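Local coordinates for uncharacterized protein (Aeromonas hydrophila J-1, PDB 6R1J), which serves as the AhlC component of the tripartite alpha-pore-forming toxin AHL, probably helping to build its membrane pore, and is seen here in soluble form, at residues Gln21-Leu26 with Gln198-Gln203; Ile232-Arg237 with Arg248-Ala253. The protein carries 3 engineered substitutions. One frame throughout, in Å; residues are numbered along the deposited sequence.

Contact 1 of 2, residues Gln21-Leu26 with Gln198-Gln203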
loop_
_atom_site.group_PDB
_atom_site.type_symbol
_atom_site.label_atom_id
_atom_site.label_comp_id
_atom_site.label_asym_id
_atom_site.label_seq_id
_atom_site.Cartn_x
_atom_site.Cartn_y
_atom_site.Cartn_z
ATOM N N GLN A 21 18.428 4.690 -8.477
ATOM C CA GLN A 21 19.171 5.669 -9.317
ATOM C C GLN A 21 18.375 6.026 -10.582
ATOM O O GLN A 21 18.683 7.065 -11.143
ATOM C CB GLN A 21 20.560 5.169 -9.702
ATOM C CG GLN A 21 21.450 4.884 -8.507
ATOM C CD GLN A 21 21.705 6.047 -7.581
ATOM O OE1 GLN A 21 21.352 7.196 -7.862
ATOM N NE2 GLN A 21 22.287 5.748 -6.425
ATOM N N SER A 22 17.378 5.235 -11.000
ATOM C CA SER A 22 16.653 5.417 -12.263
ATOM C C SER A 22 15.679 6.594 -12.161
ATOM O O SER A 22 15.191 6.987 -13.195
ATOM C CB SER A 22 15.960 4.138 -12.708
ATOM O OG SER A 22 14.784 3.920 -11.963
ATOM N N PHE A 23 15.385 7.081 -10.959
ATOM C CA PHE A 23 14.388 8.138 -10.722
ATOM C C PHE A 23 15.022 9.514 -10.947
ATOM O O PHE A 23 16.121 9.764 -10.465
ATOM C CB PHE A 23 13.799 8.020 -9.316
ATOM C CG PHE A 23 12.763 6.919 -9.153
ATOM C CD1 PHE A 23 13.145 5.614 -8.870
ATOM C CD2 PHE A 23 11.409 7.190 -9.293
ATOM C CE1 PHE A 23 12.187 4.619 -8.694
ATOM C CE2 PHE A 23 10.455 6.185 -9.162
ATOM C CZ PHE A 23 10.844 4.904 -8.841
ATOM N N SER A 24 14.331 10.368 -11.695
ATOM C CA SER A 24 14.761 11.766 -11.932
ATOM C C SER A 24 13.628 12.727 -11.562
ATOM O O SER A 24 12.433 12.307 -11.404
ATOM C CB SER A 24 15.238 11.918 -13.352
ATOM O OG SER A 24 14.193 11.631 -14.272
ATOM N N GLY A 25 13.987 13.989 -11.362
ATOM C CA GLY A 25 13.003 15.064 -11.160
ATOM C C GLY A 25 12.447 15.032 -9.766
ATOM O O GLY A 25 11.346 15.508 -9.588
ATOM N N LEU A 26 13.172 14.448 -8.814
ATOM C CA LEU A 26 12.679 14.358 -7.422
ATOM C C LEU A 26 13.360 15.431 -6.578
ATOM O O LEU A 26 14.378 16.003 -6.960
ATOM C CB LEU A 26 12.899 12.930 -6.891
ATOM C CG LEU A 26 12.027 11.856 -7.547
ATOM C CD1 LEU A 26 12.401 10.465 -7.036
ATOM C CD2 LEU A 26 10.532 12.123 -7.311
ATOM N N GLN A 198 5.736 8.141 -4.665
ATOM C CA GLN A 198 5.317 6.899 -3.947
ATOM C C GLN A 198 6.179 5.728 -4.463
ATOM O O GLN A 198 6.670 4.897 -3.660
ATOM C CB GLN A 198 3.830 6.637 -4.176
ATOM C CG GLN A 198 2.921 7.627 -3.448
ATOM C CD GLN A 198 1.485 7.534 -3.922
ATOM O OE1 GLN A 198 1.220 7.158 -5.068
ATOM N NE2 GLN A 198 0.530 7.896 -3.058
ATOM N N GLY A 199 6.360 5.634 -5.771
ATOM C CA GLY A 199 7.209 4.584 -6.363
ATOM C C GLY A 199 8.610 4.664 -5.790
ATOM O O GLY A 199 9.193 3.626 -5.378
ATOM N N PHE A 200 9.183 5.855 -5.734
ATOM C CA PHE A 200 10.553 6.044 -5.198
ATOM C C PHE A 200 10.624 5.625 -3.729
ATOM O O PHE A 200 11.548 4.928 -3.301
ATOM C CB PHE A 200 10.966 7.512 -5.368
ATOM C CG PHE A 200 12.339 7.771 -4.852
ATOM C CD1 PHE A 200 13.450 7.563 -5.661
ATOM C CD2 PHE A 200 12.530 8.300 -3.583
ATOM C CE1 PHE A 200 14.727 7.838 -5.178
ATOM C CE2 PHE A 200 13.810 8.575 -3.115
ATOM C CZ PHE A 200 14.907 8.348 -3.912
ATOM N N LEU A 201 9.690 6.099 -2.914
ATOM C CA LEU A 201 9.657 5.726 -1.481
ATOM C C LEU A 201 9.485 4.198 -1.296
ATOM O O LEU A 201 10.075 3.675 -0.378
ATOM C CB LEU A 201 8.522 6.489 -0.797
ATOM C CG LEU A 201 8.897 7.899 -0.345
ATOM C CD1 LEU A 201 7.662 8.703 0.018
ATOM C CD2 LEU A 201 9.860 7.820 0.832
ATOM N N GLY A 202 8.703 3.539 -2.131
ATOM C CA GLY A 202 8.593 2.056 -2.131
ATOM C C GLY A 202 9.968 1.417 -2.313
ATOM O O GLY A 202 10.319 0.504 -1.557
ATOM N N GLN A 203 10.799 1.961 -3.193
ATOM C CA GLN A 203 12.140 1.396 -3.440
ATOM C C GLN A 203 13.063 1.748 -2.292
ATOM O O GLN A 203 13.833 0.869 -1.882
ATOM C CB GLN A 203 12.690 1.864 -4.781
ATOM C CG GLN A 203 11.906 1.309 -5.933
ATOM C CD GLN A 203 11.965 -0.197 -5.897
ATOM O OE1 GLN A 203 13.045 -0.781 -5.943
ATOM N NE2 GLN A 203 10.798 -0.806 -5.803
#
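Gln203 N is shared between two carbonyls of its own helical turn, bonding to Gly199 O at 3.2 Å and weakly to Phe200 O, and this same turn receives the ring of Phe23. No hydrogen bond joins 21-26 to 198-203; the contact illustrates how the loop between helices 5-21 and 28-70 can be seated on helix 163-236 by two aromatic rings and a leucine methyl. Phe200 CG stands anti to its backbone N (chi1 -180°), and the ring beyond it reaches the loop. There the two phenyl groups form a T-shaped pair, with the edge of Phe200 directed at the face of Phe23, centroids 5.4 Å apart and planes at 81°. The closest atoms of the pair are Phe23 CG and Phe200 CD1, 3.6 Å apart. Phe200 CB adds a CH-pi contact over the same ring, 4.1 Å from the Phe23 centroid and 14° off its normal. The far end of Phe23 meets main chain: CZ lies 3.6 Å from Phe200 N and also touches Gly199 C. CE1, for its part, comes near the side-chain CG of Gln203. Leu26 completes the arrangement, its CD1 lying over one face of Phe200 nearer the root of the ring than its tip, 3.4 Å from Phe200 CD1. Outside the pair, Ile20, Ile33 and Leu120 also touch Phe200, and the loop carbonyls Phe23 O and Ser24 O accept from Gln34 NE2 and Arg196 NH1. Thr19 of the second subunit packs on Phe23. The chemistry is thus divided: apolar carbon makes the seat and the rings meet edge to face, while the polar bonds of the loop named here run to neighbours outside the two segments.

Contact 2 of 2, residues Ile232-Arg237 with Arg248-Ala253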
loop_
_atom_site.group_PDB
_atom_site.type_symbol
_atom_site.label_atom_id
_atom_site.label_comp_id
_atom_site.label_asym_id
_atom_site.label_seq_id
_atom_site.Cartn_x
_atom_site.Cartn_y
_atom_site.Cartn_z
ATOM N N ILE A 232 36.033 -17.084 26.971
ATOM C CA ILE A 232 37.509 -17.160 26.921
ATOM C C ILE A 232 38.108 -16.522 28.176
ATOM O O ILE A 232 39.089 -17.094 28.698
ATOM C CB ILE A 232 38.044 -16.549 25.616
ATOM C CG1 ILE A 232 37.694 -17.406 24.404
ATOM C CG2 ILE A 232 39.538 -16.307 25.686
ATOM C CD1 ILE A 232 38.358 -18.776 24.418
ATOM N N ALA A 233 37.528 -15.421 28.658
ATOM C CA ALA A 233 38.032 -14.716 29.862
ATOM C C ALA A 233 37.725 -15.555 31.110
ATOM O O ALA A 233 38.441 -15.411 32.076
ATOM C CB ALA A 233 37.461 -13.319 29.937
ATOM N N ASN A 234 36.714 -16.423 31.083
ATOM C CA ASN A 234 36.386 -17.314 32.229
ATOM C C ASN A 234 37.398 -18.467 32.356
ATOM O O ASN A 234 37.279 -19.237 33.312
ATOM C CB ASN A 234 34.941 -17.776 32.179
ATOM C CG ASN A 234 34.034 -16.656 32.629
ATOM O OD1 ASN A 234 34.397 -15.898 33.527
ATOM N ND2 ASN A 234 32.883 -16.529 32.001
ATOM N N VAL A 235 38.354 -18.568 31.438
ATOM C CA VAL A 235 39.517 -19.494 31.539
ATOM C C VAL A 235 40.653 -18.731 32.250
ATOM O O VAL A 235 41.370 -19.347 33.059
ATOM C CB VAL A 235 39.924 -19.980 30.136
ATOM C CG1 VAL A 235 41.099 -20.952 30.180
ATOM C CG2 VAL A 235 38.740 -20.590 29.395
ATOM N N ALA A 236 40.791 -17.431 31.946
ATOM C CA ALA A 236 41.814 -16.484 32.471
ATOM C C ALA A 236 41.608 -16.207 33.971
ATOM O O ALA A 236 42.582 -15.812 34.640
ATOM C CB ALA A 236 41.760 -15.184 31.693
ATOM N N ARG A 237 40.373 -16.356 34.459
ATOM C CA ARG A 237 39.967 -16.105 35.865
ATOM C C ARG A 237 40.630 -17.136 36.790
ATOM O O ARG A 237 40.823 -16.803 37.979
ATOM C CB ARG A 237 38.443 -16.134 35.927
ATOM C CG ARG A 237 37.851 -15.743 37.268
ATOM C CD ARG A 237 36.351 -15.913 37.183
ATOM N NE ARG A 237 35.988 -17.318 37.012
ATOM C CZ ARG A 237 34.752 -17.767 36.818
ATOM N NH1 ARG A 237 33.739 -16.917 36.756
ATOM N NH2 ARG A 237 34.534 -19.064 36.689
ATOM N N ARG A 248 37.855 -26.731 30.576
ATOM C CA ARG A 248 37.171 -27.590 29.579
ATOM C C ARG A 248 35.748 -27.053 29.366
ATOM O O ARG A 248 35.283 -27.023 28.218
ATOM C CB ARG A 248 37.232 -29.049 30.048
ATOM C CG ARG A 248 36.615 -30.073 29.108
ATOM C CD ARG A 248 36.896 -31.511 29.569
ATOM N NE ARG A 248 38.342 -31.666 29.598
ATOM C CZ ARG A 248 39.080 -31.923 28.524
ATOM N NH1 ARG A 248 38.496 -32.092 27.348
ATOM N NH2 ARG A 248 40.395 -32.018 28.627
ATOM N N LEU A 249 35.070 -26.638 30.435
ATOM C CA LEU A 249 33.694 -26.085 30.356
ATOM C C LEU A 249 33.680 -24.832 29.479
ATOM O O LEU A 249 32.851 -24.793 28.550
ATOM C CB LEU A 249 33.167 -25.760 31.749
ATOM C CG LEU A 249 31.732 -25.239 31.802
ATOM C CD1 LEU A 249 30.740 -26.391 31.691
ATOM C CD2 LEU A 249 31.504 -24.453 33.081
ATOM N N PHE A 250 34.582 -23.879 29.730
ATOM C CA PHE A 250 34.624 -22.583 29.015
ATOM C C PHE A 250 35.156 -22.788 27.600
ATOM O O PHE A 250 34.695 -22.075 26.696
ATOM C CB PHE A 250 35.340 -21.538 29.872
ATOM C CG PHE A 250 34.508 -21.183 31.087
ATOM C CD1 PHE A 250 33.275 -20.564 30.926
ATOM C CD2 PHE A 250 34.932 -21.469 32.372
ATOM C CE1 PHE A 250 32.475 -20.256 32.019
ATOM C CE2 PHE A 250 34.125 -21.171 33.463
ATOM C CZ PHE A 250 32.897 -20.574 33.285
ATOM N N PHE A 251 36.060 -23.745 27.375
ATOM C CA PHE A 251 36.501 -24.007 25.994
ATOM C C PHE A 251 35.297 -24.549 25.220
ATOM O O PHE A 251 35.162 -24.155 24.079
ATOM C CB PHE A 251 37.721 -24.924 25.917
ATOM C CG PHE A 251 39.028 -24.281 26.315
ATOM C CD1 PHE A 251 39.310 -22.959 26.000
ATOM C CD2 PHE A 251 40.009 -25.022 26.967
ATOM C CE1 PHE A 251 40.534 -22.399 26.327
ATOM C CE2 PHE A 251 41.230 -24.451 27.293
ATOM C CZ PHE A 251 41.496 -23.154 26.949
ATOM N N THR A 252 34.516 -25.447 25.811
ATOM C CA THR A 252 33.363 -26.095 25.148
ATOM C C THR A 252 32.321 -25.003 24.814
ATOM O O THR A 252 31.809 -24.994 23.660
ATOM C CB THR A 252 32.829 -27.248 25.997
ATOM O OG1 THR A 252 33.896 -28.188 26.188
ATOM C CG2 THR A 252 31.643 -27.925 25.350
ATOM N N ALA A 253 32.030 -24.094 25.769
ATOM C CA ALA A 253 31.109 -22.953 25.571
ATOM C C ALA A 253 31.658 -22.075 24.461
ATOM O O ALA A 253 30.866 -21.728 23.535
ATOM C CB ALA A 253 30.899 -22.173 26.873
#
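Asn234 CB lies over the face of Phe250 near the end of helix 163-236, and the phenylalanine can be traced outward atom by atom. Its CB touches Val235 CG2 at 3.6 Å, the two side chains sliding past each other in opposite directions. Phe250 CG lies anti to its carbonyl carbon, beside the backbone N (chi1 -69°). From CG onward the ring lies beneath Asn234 CB, which sits over its centre, 3.3 Å from the centroid, in a tight CH-pi contact. Along one side CE1 comes 3.7 Å from Asn234 ND2. Along the other, CD2 lies 3.4 Å from Asn234 O, a buried carbonyl oxygen with no polar partner in the model. At the outer end CE2 and CZ meet Arg237 NH2 of a poorly ordered side chain, whose guanidinium stands nearly perpendicular to the ring. The opposite face is partly covered by Leu249 CD2, and Thr156 of the second subunit also packs on Phe250. Val235 CG1 extends the seam to Phe251 CZ at 3.9 Å; Phe251 in turn meets the ring of Phe84. With axes 8.4 Å apart at 164°, the segments form an antiparallel pair from helices 163-236 and 244-264, packed as in a long alpha-helical bundle.

In the fold
Both contacts draw on helix 163-236, at separate points of an elongated, almost wholly helical chain: their centres are about 52 Å apart, their nearest atoms about 38 Å. Contact 1, centred about 13 Å from the chain's centre, brings the loop between helices 5-21 and 28-70 onto the helix; contact 2, centred about 39 Å from the chain's centre, joins the helix end to helix 244-264. Neither contact supplies the sodium-site residues, Thr224 and Asp264; the side chain of Phe200 is about 12 Å from a bound sodium ion. The second subunit reaches both, and a third subunit packs on Arg237. Together they illustrate how one long helix can serve successive partners while meeting other subunits.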